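PDB 2OOL: sensor protein from Rhodopseudomonas palustris, which binds biliverdin as a light-sensing bacteriophytochrome, this piece being its chromophore-binding PAS and GAF domains, and probably signals as a histidine kinase. Local coordinates for residues A101-R106 / V306-R311. Sequence-based numbering, arbitrary orientation. Where two conformers were deposited one is given.
Sequences AINPIR and VSYEVR
Pro104 comes at the ring of Tyr308 obliquely, its CD lying 3.7 Å from CD2, and this apolar touch lies at the heart of the contact between the two segments, one in the PAS and one in the GAF domain, a worked example of two domains meeting by side-chain packing, with no hydrogen bond passing between the segments. The tyrosine reaches across because its CG stands anti to the backbone N (chi1 -166°), which sends the ring out from the first turn of its helix. Asn103, joined to Pro104 by a cis peptide bond, approaches farther along the same ring: its CB sits 3.8 Å from both CE2 and OH of Tyr308, while its amide plane is turned 80° from that of the ring. Its ND2 donates to Leu122 O, and it is CB that makes the closest approach to the ring. Glu309 also reaches the proline, meeting it at a slant: its chain bends at chi2 (94°) and brings OE2 to 3.6 Å from Pro104 CG, a van der Waals touch. With an alanine in place of Tyr308, Pro104 CD and Asn103 CB would probably lose their aromatic partner, leaving little beyond the glutamate to bridge the segments. At the start of the helix, Ser307 sits at the N-cap and takes a weak bond from Val310 N at OG, and Arg311 NH1 holds Val306 O at 2.8 Å. The contact thus joins the loop leading into the edge strand 105-111 of the PAS sheet to the start of helix 308-332, with strand 114-125 alongside, where Ile121 touches Tyr308 and Asn119 touches Glu309.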
# COMPACT_ATOMS: atom_id res chain seq x y z
N ALA A 101 -10.68 -9.45 6.45
CA ALA A 101 -9.31 -9.01 6.71
C ALA A 101 -8.29 -10.16 6.76
O ALA A 101 -7.09 -9.93 6.56
CB ALA A 101 -9.28 -8.25 8.01
N ILE A 102 -8.76 -11.38 6.96
CA ILE A 102 -7.92 -12.50 7.37
C ILE A 102 -6.91 -12.98 6.31
O ILE A 102 -5.78 -13.29 6.66
CB ILE A 102 -8.79 -13.73 7.87
CG1 ILE A 102 -9.29 -14.63 6.69
CG2 ILE A 102 -9.95 -13.25 8.78
CD1 ILE A 102 -10.83 -14.87 6.57
N ASN A 103 -7.32 -13.07 5.04
CA ASN A 103 -6.48 -13.70 4.02
C ASN A 103 -5.33 -12.74 3.65
O ASN A 103 -5.54 -11.51 3.55
CB ASN A 103 -7.27 -14.03 2.75
CG ASN A 103 -8.06 -15.35 2.83
OD1 ASN A 103 -7.74 -16.26 3.59
ND2 ASN A 103 -9.12 -15.44 2.01
N PRO A 104 -4.11 -13.28 3.44
CA PRO A 104 -3.66 -14.64 3.62
C PRO A 104 -3.24 -14.88 5.08
O PRO A 104 -2.85 -13.93 5.77
CB PRO A 104 -2.46 -14.71 2.67
CG PRO A 104 -1.86 -13.40 2.76
CD PRO A 104 -3.01 -12.43 2.92
N ILE A 105 -3.28 -16.15 5.49
CA ILE A 105 -2.89 -16.58 6.81
C ILE A 105 -1.64 -17.42 6.65
O ILE A 105 -1.61 -18.27 5.79
CB ILE A 105 -4.02 -17.46 7.41
CG1 ILE A 105 -5.36 -16.71 7.37
CG2 ILE A 105 -3.69 -17.88 8.84
CD1 ILE A 105 -6.51 -17.57 6.92
N ARG A 106 -0.60 -17.20 7.46
CA ARG A 106 0.60 -18.03 7.33
C ARG A 106 0.31 -19.37 7.93
O ARG A 106 -0.14 -19.45 9.05
CB ARG A 106 1.82 -17.41 8.02
CG ARG A 106 3.13 -18.28 7.84
CD ARG A 106 3.95 -18.44 9.10
NE ARG A 106 5.17 -19.14 8.74
CZ ARG A 106 6.41 -18.64 8.84
NH1 ARG A 106 6.70 -17.42 9.35
NH2 ARG A 106 7.38 -19.42 8.40
N VAL A 306 2.58 -14.46 -8.96
CA VAL A 306 2.42 -13.20 -8.27
C VAL A 306 1.73 -13.50 -6.94
O VAL A 306 0.69 -14.20 -6.91
CB VAL A 306 1.57 -12.17 -9.13
CG1 VAL A 306 1.42 -10.83 -8.42
CG2 VAL A 306 2.21 -11.96 -10.48
N SER A 307 2.33 -13.07 -5.83
CA SER A 307 1.81 -13.48 -4.48
C SER A 307 0.43 -12.92 -4.18
O SER A 307 -0.01 -11.98 -4.80
CB SER A 307 2.75 -13.03 -3.36
OG SER A 307 2.58 -11.64 -3.11
N TYR A 308 -0.28 -13.48 -3.21
CA TYR A 308 -1.62 -13.03 -2.93
C TYR A 308 -1.68 -11.52 -2.63
O TYR A 308 -2.61 -10.82 -3.06
CB TYR A 308 -2.17 -13.78 -1.75
CG TYR A 308 -3.65 -13.66 -1.56
CD1 TYR A 308 -4.52 -14.42 -2.31
CD2 TYR A 308 -4.17 -12.80 -0.62
CE1 TYR A 308 -5.89 -14.33 -2.12
CE2 TYR A 308 -5.53 -12.71 -0.42
CZ TYR A 308 -6.38 -13.46 -1.18
OH TYR A 308 -7.75 -13.38 -0.98
N GLU A 309 -0.71 -11.05 -1.83
CA GLU A 309 -0.67 -9.69 -1.38
C GLU A 309 -0.40 -8.72 -2.56
O GLU A 309 -0.98 -7.64 -2.60
CB GLU A 309 0.43 -9.47 -0.30
CG GLU A 309 0.22 -10.23 1.04
CD GLU A 309 0.95 -11.58 1.09
OE1 GLU A 309 1.07 -12.24 0.03
OE2 GLU A 309 1.42 -11.96 2.20
N VAL A 310 0.43 -9.13 -3.52
CA VAL A 310 0.61 -8.33 -4.73
C VAL A 310 -0.67 -8.24 -5.56
O VAL A 310 -0.99 -7.18 -6.11
CB VAL A 310 1.81 -8.77 -5.57
CG1 VAL A 310 1.86 -7.97 -6.90
CG2 VAL A 310 3.13 -8.52 -4.77
N ARG A 311 -1.43 -9.34 -5.62
CA ARG A 311 -2.73 -9.38 -6.29
C ARG A 311 -3.73 -8.50 -5.59
O ARG A 311 -4.49 -7.81 -6.27
CB ARG A 311 -3.24 -10.83 -6.49
CG ARG A 311 -2.20 -11.66 -7.28
CD ARG A 311 -2.63 -12.96 -7.93
NE ARG A 311 -3.50 -13.84 -7.16
CZ ARG A 311 -3.09 -14.78 -6.30
NH1 ARG A 311 -1.80 -14.93 -5.99
NH2 ARG A 311 -3.97 -15.57 -5.72